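Phosphatase (Thermotoga maritima, PDB 1NF2) probably hydrolyses phosphate esters with the help of a bound magnesium ion, as a phosphatase of the haloacid dehalogenase-like (HAD) family. Local coordinates at residues L13-D24 and T248-Y256; A104-D115 and V128-L136. All coordinates share one frame; numbering follows the deposited sequence.

Interaction 1 of 2, residues L13-D24 and T248-Y256; sequences LLNDNLEISEKD and TNNDSGVSY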
loop_
_atom_site.group_PDB
_atom_site.type_symbol
_atom_site.label_atom_id
_atom_site.label_comp_id
_atom_site.label_asym_id
_atom_site.label_seq_id
_atom_site.Cartn_x
_atom_site.Cartn_y
_atom_site.Cartn_z
ATOM N N LEU A 13 4.863 10.398 -4.978
ATOM C CA LEU A 13 4.519 11.714 -4.443
ATOM C C LEU A 13 5.480 12.073 -3.300
ATOM O O LEU A 13 5.755 13.247 -3.061
ATOM C CB LEU A 13 3.081 11.738 -3.910
ATOM C CG LEU A 13 2.202 12.972 -4.168
ATOM C CD1 LEU A 13 1.145 13.051 -3.073
ATOM C CD2 LEU A 13 3.030 14.249 -4.182
ATOM N N LEU A 14 5.974 11.061 -2.586
ATOM C CA LEU A 14 6.917 11.285 -1.491
ATOM C C LEU A 14 8.336 11.191 -2.020
ATOM O O LEU A 14 8.638 10.320 -2.836
ATOM C CB LEU A 14 6.743 10.236 -0.388
ATOM C CG LEU A 14 5.392 10.131 0.317
ATOM C CD1 LEU A 14 5.437 8.977 1.313
ATOM C CD2 LEU A 14 5.063 11.439 1.012
ATOM N N ASN A 15 9.215 12.083 -1.573
ATOM C CA ASN A 15 10.593 12.008 -2.032
ATOM C C ASN A 15 11.297 10.949 -1.188
ATOM O O ASN A 15 10.671 10.320 -0.330
ATOM C CB ASN A 15 11.296 13.382 -1.935
ATOM C CG ASN A 15 11.417 13.915 -0.504
ATOM O OD1 ASN A 15 11.624 15.116 -0.308
ATOM N ND2 ASN A 15 11.306 13.039 0.487
ATOM N N ASP A 16 12.584 10.743 -1.433
ATOM C CA ASP A 16 13.330 9.744 -0.686
ATOM C C ASP A 16 13.379 9.991 0.822
ATOM O O ASP A 16 13.734 9.092 1.583
ATOM C CB ASP A 16 14.746 9.610 -1.255
ATOM C CG ASP A 16 14.765 8.869 -2.585
ATOM O OD1 ASP A 16 13.726 8.276 -2.951
ATOM O OD2 ASP A 16 15.817 8.869 -3.258
ATOM N N ASN A 17 13.021 11.196 1.257
ATOM C CA ASN A 17 13.021 11.497 2.686
ATOM C C ASN A 17 11.602 11.405 3.218
ATOM O O ASN A 17 11.301 11.888 4.309
ATOM C CB ASN A 17 13.590 12.894 2.955
ATOM C CG ASN A 17 15.039 13.025 2.527
ATOM O OD1 ASN A 17 15.859 12.144 2.793
ATOM N ND2 ASN A 17 15.365 14.133 1.868
ATOM N N LEU A 18 10.736 10.778 2.424
ATOM C CA LEU A 18 9.333 10.579 2.768
ATOM C C LEU A 18 8.526 11.859 2.962
ATOM O O LEU A 18 7.565 11.886 3.729
ATOM C CB LEU A 18 9.209 9.700 4.019
ATOM C CG LEU A 18 9.774 8.279 3.919
ATOM C CD1 LEU A 18 9.323 7.481 5.138
ATOM C CD2 LEU A 18 9.291 7.602 2.636
ATOM N N GLU A 19 8.909 12.920 2.262
ATOM C CA GLU A 19 8.184 14.179 2.368
ATOM C C GLU A 19 7.642 14.581 0.999
ATOM O O GLU A 19 8.112 14.101 -0.036
ATOM C CB GLU A 19 9.102 15.265 2.936
ATOM C CG GLU A 19 10.374 15.477 2.140
ATOM C CD GLU A 19 11.482 16.140 2.949
ATOM O OE1 GLU A 19 12.543 16.460 2.365
ATOM O OE2 GLU A 19 11.295 16.333 4.169
ATOM N N ILE A 20 6.631 15.440 1.001
ATOM C CA ILE A 20 6.018 15.919 -0.232
ATOM C C ILE A 20 6.461 17.364 -0.459
ATOM O O ILE A 20 6.277 18.204 0.415
ATOM C CB ILE A 20 4.476 15.891 -0.127
ATOM C CG1 ILE A 20 4.000 14.450 0.080
ATOM C CG2 ILE A 20 3.851 16.506 -1.370
ATOM C CD1 ILE A 20 2.509 14.309 0.204
ATOM N N SER A 21 7.044 17.648 -1.618
ATOM C CA SER A 21 7.495 19.007 -1.922
ATOM C C SER A 21 6.314 19.975 -1.907
ATOM O O SER A 21 5.172 19.575 -2.139
ATOM C CB SER A 21 8.165 19.058 -3.302
ATOM O OG SER A 21 7.212 18.916 -4.345
ATOM N N GLU A 22 6.591 21.247 -1.629
ATOM C CA GLU A 22 5.544 22.266 -1.608
ATOM C C GLU A 22 4.914 22.388 -2.990
ATOM O O GLU A 22 3.705 22.593 -3.119
ATOM C CB GLU A 22 6.121 23.628 -1.194
ATOM C CG GLU A 22 6.250 23.833 0.296
ATOM C CD GLU A 22 4.907 23.889 0.993
ATOM O OE1 GLU A 22 4.009 24.598 0.493
ATOM O OE2 GLU A 22 4.749 23.235 2.047
ATOM N N LYS A 23 5.731 22.270 -4.028
ATOM C CA LYS A 23 5.199 22.376 -5.378
ATOM C C LYS A 23 4.107 21.314 -5.597
ATOM O O LYS A 23 2.990 21.639 -6.027
ATOM C CB LYS A 23 6.319 22.224 -6.411
ATOM C CG LYS A 23 5.852 22.394 -7.852
ATOM C CD LYS A 23 6.956 22.101 -8.864
ATOM C CE LYS A 23 7.905 23.269 -9.046
ATOM N NZ LYS A 23 8.514 23.708 -7.764
ATOM N N ASP A 24 4.417 20.054 -5.283
ATOM C CA ASP A 24 3.440 18.974 -5.459
ATOM C C ASP A 24 2.238 19.188 -4.554
ATOM O O ASP A 24 1.097 18.953 -4.958
ATOM C CB ASP A 24 4.051 17.596 -5.153
ATOM C CG ASP A 24 5.059 17.148 -6.200
ATOM O OD1 ASP A 24 5.045 17.674 -7.338
ATOM O OD2 ASP A 24 5.866 16.248 -5.879
ATOM N N THR A 248 11.996 12.662 -11.405
ATOM C CA THR A 248 12.162 11.815 -10.243
ATOM C C THR A 248 11.257 12.265 -9.089
ATOM O O THR A 248 10.743 13.382 -9.093
ATOM C CB THR A 248 13.655 11.846 -9.837
ATOM O OG1 THR A 248 14.208 10.532 -9.956
ATOM C CG2 THR A 248 13.836 12.389 -8.448
ATOM N N ASN A 249 11.057 11.393 -8.106
ATOM C CA ASN A 249 10.220 11.729 -6.961
ATOM C C ASN A 249 10.940 12.679 -6.001
ATOM O O ASN A 249 10.315 13.284 -5.132
ATOM C CB ASN A 249 9.783 10.457 -6.211
ATOM C CG ASN A 249 10.945 9.732 -5.546
ATOM O OD1 ASN A 249 10.862 9.346 -4.374
ATOM N ND2 ASN A 249 12.024 9.533 -6.289
ATOM N N ASN A 250 12.252 12.804 -6.166
ATOM C CA ASN A 250 13.066 13.687 -5.331
ATOM C C ASN A 250 12.950 15.112 -5.829
ATOM O O ASN A 250 13.245 16.070 -5.115
ATOM C CB ASN A 250 14.519 13.237 -5.356
ATOM C CG ASN A 250 14.734 11.977 -4.558
ATOM O OD1 ASN A 250 15.528 11.114 -4.933
ATOM N ND2 ASN A 250 14.026 11.866 -3.441
ATOM N N ASP A 251 12.536 15.249 -7.078
ATOM C CA ASP A 251 12.315 16.561 -7.634
ATOM C C ASP A 251 10.829 16.665 -7.356
ATOM O O ASP A 251 10.358 16.319 -6.265
ATOM C CB ASP A 251 12.572 16.562 -9.136
ATOM C CG ASP A 251 13.903 15.937 -9.493
ATOM O OD1 ASP A 251 14.941 16.412 -8.983
ATOM O OD2 ASP A 251 13.912 14.965 -10.281
ATOM N N SER A 252 10.083 17.129 -8.334
ATOM C CA SER A 252 8.649 17.216 -8.169
ATOM C C SER A 252 8.160 16.666 -9.489
ATOM O O SER A 252 7.489 17.351 -10.262
ATOM C CB SER A 252 8.212 18.667 -7.960
ATOM O OG SER A 252 8.662 19.141 -6.702
ATOM N N GLY A 253 8.559 15.416 -9.739
ATOM C CA GLY A 253 8.198 14.732 -10.963
ATOM C C GLY A 253 6.710 14.779 -11.212
ATOM O O GLY A 253 6.273 14.910 -12.358
ATOM N N VAL A 254 5.931 14.672 -10.140
ATOM C CA VAL A 254 4.479 14.708 -10.242
ATOM C C VAL A 254 3.996 16.041 -10.814
ATOM O O VAL A 254 3.233 16.064 -11.785
ATOM C CB VAL A 254 3.819 14.490 -8.867
ATOM C CG1 VAL A 254 2.307 14.626 -8.985
ATOM C CG2 VAL A 254 4.188 13.115 -8.332
ATOM N N SER A 255 4.438 17.144 -10.210
ATOM C CA SER A 255 4.054 18.481 -10.665
ATOM C C SER A 255 4.434 18.715 -12.118
ATOM O O SER A 255 3.657 19.263 -12.891
ATOM C CB SER A 255 4.736 19.566 -9.818
ATOM O OG SER A 255 4.162 19.675 -8.528
ATOM N N TYR A 256 5.638 18.294 -12.480
ATOM C CA TYR A 256 6.144 18.493 -13.829
ATOM C C TYR A 256 5.177 18.052 -14.928
ATOM O O TYR A 256 5.064 18.715 -15.959
ATOM C CB TYR A 256 7.489 17.782 -13.977
ATOM C CG TYR A 256 8.274 18.194 -15.201
ATOM C CD1 TYR A 256 8.111 17.532 -16.416
ATOM C CD2 TYR A 256 9.184 19.250 -15.142
ATOM C CE1 TYR A 256 8.838 17.908 -17.546
ATOM C CE2 TYR A 256 9.918 19.637 -16.267
ATOM C CZ TYR A 256 9.740 18.961 -17.464
ATOM O OH TYR A 256 10.452 19.340 -18.580
HETATM O O HOH W 1 6.901 13.954 -7.259
#
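Carboxylate oxygen OD1 of Asp-24 takes two donors from a single residue: Ser-255 N at 3.0 Å, on the syn side but 34° out of the carboxylate plane, and Ser-255 OG, modelled so near that its exact length is doubtful. Ser-255 keeps OG beside its own backbone N (chi1 -74°), so the hydroxyl reaches the oxygen that N already holds; Asn-27 also bonds to this hydroxyl. The other oxygen, Asp-24 OD2, accepts from a water, which in turn accepts from Val-254 N at 3.1 Å. Asp-24 of helix 22-31 thus serves the first turn of helix 253-258, whose own N-cap residue, Ser-252, makes no capping bond. With an alanine in place of Asp-24, Ser-255 N and the bridging water would probably lose their acceptor, leaving that helix start without its negative partner. Ser-252 OG instead is hydrogen-bonded to Ser-21 OG at 2.8 Å, either hydroxyl being a possible donor, and Ser-21 OG caps its own helix by accepting from Asp-24 N at 3.2 Å. Alongside, Lys-23 lays CD 3.5 Å from Ser-255 CB. The one-turn helix 9-13 and the loop after it are consistent with the squiggle and flap of HAD enzymes, which follow the first core strand. There Asn-249 CB sits 3.6 Å from Leu-14 O, with its side chain about 8 Å from the magnesium ion. Farther out, the Asp-16 carboxylate and the Asn-250 amide cross with their planes 85° apart.

Interaction 2 of 2, residues A104-D115 and V128-L136; sequences AYIDDVLYSEKD and VDYRVEPNL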
loop_
_atom_site.group_PDB
_atom_site.type_symbol
_atom_site.label_atom_id
_atom_site.label_comp_id
_atom_site.label_asym_id
_atom_site.label_seq_id
_atom_site.Cartn_x
_atom_site.Cartn_y
_atom_site.Cartn_z
ATOM N N ALA A 104 1.474 -9.311 13.633
ATOM C CA ALA A 104 0.225 -9.321 12.883
ATOM C C ALA A 104 -0.405 -7.939 12.754
ATOM O O ALA A 104 -0.337 -7.126 13.674
ATOM C CB ALA A 104 -0.769 -10.279 13.548
ATOM N N TYR A 105 -1.019 -7.690 11.601
ATOM C CA TYR A 105 -1.705 -6.432 11.336
ATOM C C TYR A 105 -3.190 -6.680 11.544
ATOM O O TYR A 105 -3.847 -7.294 10.704
ATOM C CB TYR A 105 -1.439 -5.984 9.901
ATOM C CG TYR A 105 -0.057 -5.408 9.695
ATOM C CD1 TYR A 105 0.193 -4.060 9.931
ATOM C CD2 TYR A 105 0.998 -6.208 9.262
ATOM C CE1 TYR A 105 1.460 -3.517 9.735
ATOM C CE2 TYR A 105 2.270 -5.676 9.063
ATOM C CZ TYR A 105 2.491 -4.327 9.301
ATOM O OH TYR A 105 3.736 -3.779 9.095
ATOM N N ILE A 106 -3.718 -6.195 12.664
ATOM C CA ILE A 106 -5.120 -6.410 12.995
ATOM C C ILE A 106 -5.897 -5.117 13.197
ATOM O O ILE A 106 -5.623 -4.355 14.123
ATOM C CB ILE A 106 -5.235 -7.252 14.280
ATOM C CG1 ILE A 106 -4.553 -8.605 14.057
ATOM C CG2 ILE A 106 -6.693 -7.405 14.682
ATOM C CD1 ILE A 106 -4.356 -9.388 15.326
ATOM N N ASP A 107 -6.882 -4.887 12.336
ATOM C CA ASP A 107 -7.700 -3.686 12.423
ATOM C C ASP A 107 -6.855 -2.424 12.446
ATOM O O ASP A 107 -7.107 -1.504 13.224
ATOM C CB ASP A 107 -8.589 -3.741 13.662
ATOM C CG ASP A 107 -10.025 -4.056 13.319
ATOM O OD1 ASP A 107 -10.693 -3.172 12.740
ATOM O OD2 ASP A 107 -10.480 -5.184 13.611
ATOM N N ASP A 108 -5.833 -2.409 11.600
ATOM C CA ASP A 108 -4.944 -1.263 11.463
ATOM C C ASP A 108 -4.018 -0.990 12.643
ATOM O O ASP A 108 -3.692 0.160 12.931
ATOM C CB ASP A 108 -5.773 -0.015 11.142
ATOM C CG ASP A 108 -5.103 0.877 10.123
ATOM O OD1 ASP A 108 -4.363 0.345 9.268
ATOM O OD2 ASP A 108 -5.329 2.103 10.166
ATOM N N VAL A 109 -3.594 -2.055 13.319
ATOM C CA VAL A 109 -2.667 -1.944 14.447
ATOM C C VAL A 109 -1.641 -3.071 14.326
ATOM O O VAL A 109 -2.004 -4.225 14.100
ATOM C CB VAL A 109 -3.392 -2.066 15.812
ATOM C CG1 VAL A 109 -2.382 -1.953 16.956
ATOM C CG2 VAL A 109 -4.447 -0.976 15.943
ATOM N N LEU A 110 -0.362 -2.736 14.453
ATOM C CA LEU A 110 0.688 -3.741 14.348
ATOM C C LEU A 110 0.933 -4.336 15.727
ATOM O O LEU A 110 1.181 -3.603 16.689
ATOM C CB LEU A 110 1.995 -3.122 13.837
ATOM C CG LEU A 110 2.937 -3.992 12.995
ATOM C CD1 LEU A 110 4.306 -3.334 12.948
ATOM C CD2 LEU A 110 3.052 -5.387 13.568
ATOM N N TYR A 111 0.848 -5.661 15.818
ATOM C CA TYR A 111 1.077 -6.373 17.073
ATOM C C TYR A 111 2.268 -7.307 16.902
ATOM O O TYR A 111 2.531 -7.797 15.806
ATOM C CB TYR A 111 -0.142 -7.221 17.451
ATOM C CG TYR A 111 -1.376 -6.449 17.849
ATOM C CD1 TYR A 111 -1.620 -6.122 19.179
ATOM C CD2 TYR A 111 -2.319 -6.070 16.893
ATOM C CE1 TYR A 111 -2.779 -5.442 19.551
ATOM C CE2 TYR A 111 -3.477 -5.390 17.251
ATOM C CZ TYR A 111 -3.701 -5.080 18.577
ATOM O OH TYR A 111 -4.854 -4.411 18.927
ATOM N N SER A 112 2.984 -7.547 17.995
ATOM C CA SER A 112 4.125 -8.456 17.996
ATOM C C SER A 112 4.009 -9.297 19.258
ATOM O O SER A 112 3.664 -8.787 20.325
ATOM C CB SER A 112 5.447 -7.690 18.008
ATOM O OG SER A 112 6.536 -8.587 17.875
ATOM N N GLU A 113 4.286 -10.588 19.138
ATOM C CA GLU A 113 4.191 -11.485 20.282
ATOM C C GLU A 113 5.194 -11.130 21.370
ATOM O O GLU A 113 4.851 -11.072 22.550
ATOM C CB GLU A 113 4.418 -12.928 19.836
ATOM C CG GLU A 113 3.347 -13.886 20.302
ATOM C CD GLU A 113 3.642 -15.315 19.905
ATOM O OE1 GLU A 113 2.723 -16.156 20.015
ATOM O OE2 GLU A 113 4.789 -15.598 19.487
ATOM N N LYS A 114 6.435 -10.887 20.963
ATOM C CA LYS A 114 7.498 -10.558 21.906
ATOM C C LYS A 114 8.160 -9.231 21.544
ATOM O O LYS A 114 8.310 -8.913 20.364
ATOM C CB LYS A 114 8.542 -11.676 21.902
ATOM C CG LYS A 114 7.948 -13.069 22.065
ATOM C CD LYS A 114 8.961 -14.150 21.733
ATOM C CE LYS A 114 8.324 -15.529 21.756
ATOM N NZ LYS A 114 9.301 -16.584 21.371
ATOM N N ASP A 115 8.558 -8.460 22.553
ATOM C CA ASP A 115 9.201 -7.172 22.307
ATOM C C ASP A 115 10.704 -7.351 22.166
ATOM O O ASP A 115 11.464 -7.045 23.084
ATOM C CB ASP A 115 8.914 -6.193 23.449
ATOM C CG ASP A 115 9.295 -4.757 23.102
ATOM O OD1 ASP A 115 9.099 -3.868 23.956
ATOM O OD2 ASP A 115 9.787 -4.516 21.978
ATOM N N VAL A 128 6.229 3.002 12.038
ATOM C CA VAL A 128 4.870 2.709 12.482
ATOM C C VAL A 128 4.976 2.336 13.973
ATOM O O VAL A 128 6.038 1.908 14.432
ATOM C CB VAL A 128 4.288 1.484 11.725
ATOM C CG1 VAL A 128 4.144 1.807 10.235
ATOM C CG2 VAL A 128 5.202 0.268 11.909
ATOM N N ASP A 129 3.894 2.507 14.731
ATOM C CA ASP A 129 3.887 2.145 16.154
ATOM C C ASP A 129 3.438 0.687 16.258
ATOM O O ASP A 129 2.635 0.230 15.446
ATOM C CB ASP A 129 2.897 3.020 16.939
ATOM C CG ASP A 129 3.327 4.475 17.023
ATOM O OD1 ASP A 129 3.421 5.136 15.968
ATOM O OD2 ASP A 129 3.563 4.956 18.151
ATOM N N TYR A 130 3.961 -0.045 17.237
ATOM C CA TYR A 130 3.562 -1.436 17.422
ATOM C C TYR A 130 3.228 -1.696 18.884
ATOM O O TYR A 130 3.603 -0.926 19.769
ATOM C CB TYR A 130 4.661 -2.406 16.972
ATOM C CG TYR A 130 5.909 -2.372 17.818
ATOM C CD1 TYR A 130 6.895 -1.411 17.602
ATOM C CD2 TYR A 130 6.105 -3.301 18.841
ATOM C CE1 TYR A 130 8.051 -1.375 18.379
ATOM C CE2 TYR A 130 7.255 -3.275 19.625
ATOM C CZ TYR A 130 8.226 -2.310 19.388
ATOM O OH TYR A 130 9.373 -2.288 20.151
ATOM N N ARG A 131 2.516 -2.787 19.130
ATOM C CA ARG A 131 2.123 -3.155 20.477
ATOM C C ARG A 131 2.464 -4.615 20.741
ATOM O O ARG A 131 2.288 -5.471 19.873
ATOM C CB ARG A 131 0.624 -2.899 20.658
ATOM C CG ARG A 131 0.277 -1.418 20.772
ATOM C CD ARG A 131 -1.210 -1.163 20.615
ATOM N NE ARG A 131 -1.611 0.172 21.069
ATOM C CZ ARG A 131 -1.105 1.320 20.621
ATOM N NH1 ARG A 131 -0.159 1.324 19.691
ATOM N NH2 ARG A 131 -1.557 2.471 21.099
ATOM N N VAL A 132 2.978 -4.885 21.936
ATOM C CA VAL A 132 3.342 -6.241 22.326
ATOM C C VAL A 132 2.136 -6.965 22.905
ATOM O O VAL A 132 1.518 -6.504 23.863
ATOM C CB VAL A 132 4.479 -6.244 23.368
ATOM C CG1 VAL A 132 5.766 -5.771 22.722
ATOM C CG2 VAL A 132 4.118 -5.338 24.539
ATOM N N GLU A 133 1.802 -8.099 22.305
ATOM C CA GLU A 133 0.667 -8.903 22.740
ATOM C C GLU A 133 1.074 -10.376 22.761
ATOM O O GLU A 133 1.033 -11.056 21.734
ATOM C CB GLU A 133 -0.515 -8.698 21.784
ATOM C CG GLU A 133 -1.703 -9.616 22.042
ATOM C CD GLU A 133 -2.399 -9.336 23.360
ATOM O OE1 GLU A 133 -1.700 -9.202 24.385
ATOM O OE2 GLU A 133 -3.646 -9.258 23.373
ATOM N N PRO A 134 1.468 -10.890 23.938
ATOM C CA PRO A 134 1.886 -12.289 24.088
ATOM C C PRO A 134 0.804 -13.276 23.650
ATOM O O PRO A 134 1.103 -14.384 23.202
ATOM C CB PRO A 134 2.192 -12.394 25.577
ATOM C CG PRO A 134 1.190 -11.447 26.178
ATOM C CD PRO A 134 1.308 -10.251 25.257
ATOM N N ASN A 135 -0.452 -12.856 23.770
ATOM C CA ASN A 135 -1.583 -13.699 23.401
ATOM C C ASN A 135 -2.090 -13.373 21.994
ATOM O O ASN A 135 -3.280 -13.503 21.695
ATOM C CB ASN A 135 -2.701 -13.520 24.426
ATOM C CG ASN A 135 -3.853 -14.468 24.198
ATOM O OD1 ASN A 135 -3.656 -15.672 24.033
ATOM N ND2 ASN A 135 -5.068 -13.931 24.191
ATOM N N LEU A 136 -1.170 -12.958 21.130
ATOM C CA LEU A 136 -1.508 -12.597 19.760
ATOM C C LEU A 136 -2.196 -13.738 19.015
ATOM O O LEU A 136 -3.075 -13.505 18.184
ATOM C CB LEU A 136 -0.245 -12.166 19.012
ATOM C CG LEU A 136 -0.425 -11.604 17.601
ATOM C CD1 LEU A 136 -1.492 -10.513 17.597
ATOM C CD2 LEU A 136 0.912 -11.054 17.117
HETATM O O HOH W 2 0.427 -15.850 21.243
#
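Strands 110-112 and 130-132 run parallel with their axes 4.6 Å apart at closest and 33° between their directions, and Arg-131 straddles Tyr-111 by donating from N to Leu-110 O and accepting at O from Ser-112 N. Glu-133 N then bonds to Ser-112 O at 2.8 Å, carrying the pairing past the end of strand 130-132. Tyr-111 lies on one face of the sheet, where its CB meets Leu-136 CD1 at 3.6 Å. The same methyl also touches Ile-106 CD1, the two side chains sliding past each other in opposite directions, while the other branch, Leu-136 CD2, packs against Ala-104 CB at 4.0 Å. Leu-136 reaches across both arms of the antiparallel hairpin of strands 102-105 and 110-112 because CG stands anti to its backbone N (chi1 -174°). Beside it, Glu-133 runs along the Tyr-111 ring, setting CB 3.8 Å from CD1 of that ring. The two parallel strands are the ends of a beta-alpha-beta crossover through helix 117-125, and strand 130-132 forms an edge of the six-stranded sheet. Helix 117-125 touches the face bearing Ser-112 and Tyr-130, whereas helix 136-143 packs on the face of Tyr-111. On the former face, Leu-110 CD1 meets Val-128 CG2 at 3.9 Å. The Tyr-130 hydroxyl donates to Asp-115 OD2 at 2.9 Å; that oxygen lies in the ring plane at its edge, while the carboxylate itself is turned 74° from the ring. Lys-120 forms a salt bridge with the same OD2, so this oxygen is gripped twice, and Val-132 CG1 presses tightly on Asp-115 CB at 3.3 Å. Near the strand ends, Glu-113 OE1 forms a salt bridge with Lys-96, and a water donates both to this OE1 and to Pro-134 O.

Overall arrangement
The two contacts illustrate how an inserted domain divides a HAD chain. Interaction 1 closes a long loop within which interaction 2 is nested, their centres about 32 Å apart. Interaction 1 joins helix starts and loops near the magnesium site of the domain with the eight-stranded sheet; interaction 2 joins neighbouring strands of the six-stranded sheet, consistent with the substrate-binding domain. Both are partly buried, neither wholly core nor wholly surface, and they share no element. Their chemistry differs accordingly: hydroxyls and a carboxylate serve helix ends in the first, whereas regular backbone bonds and apolar packing dominate the second. Only about 9 Å separates their nearest atoms.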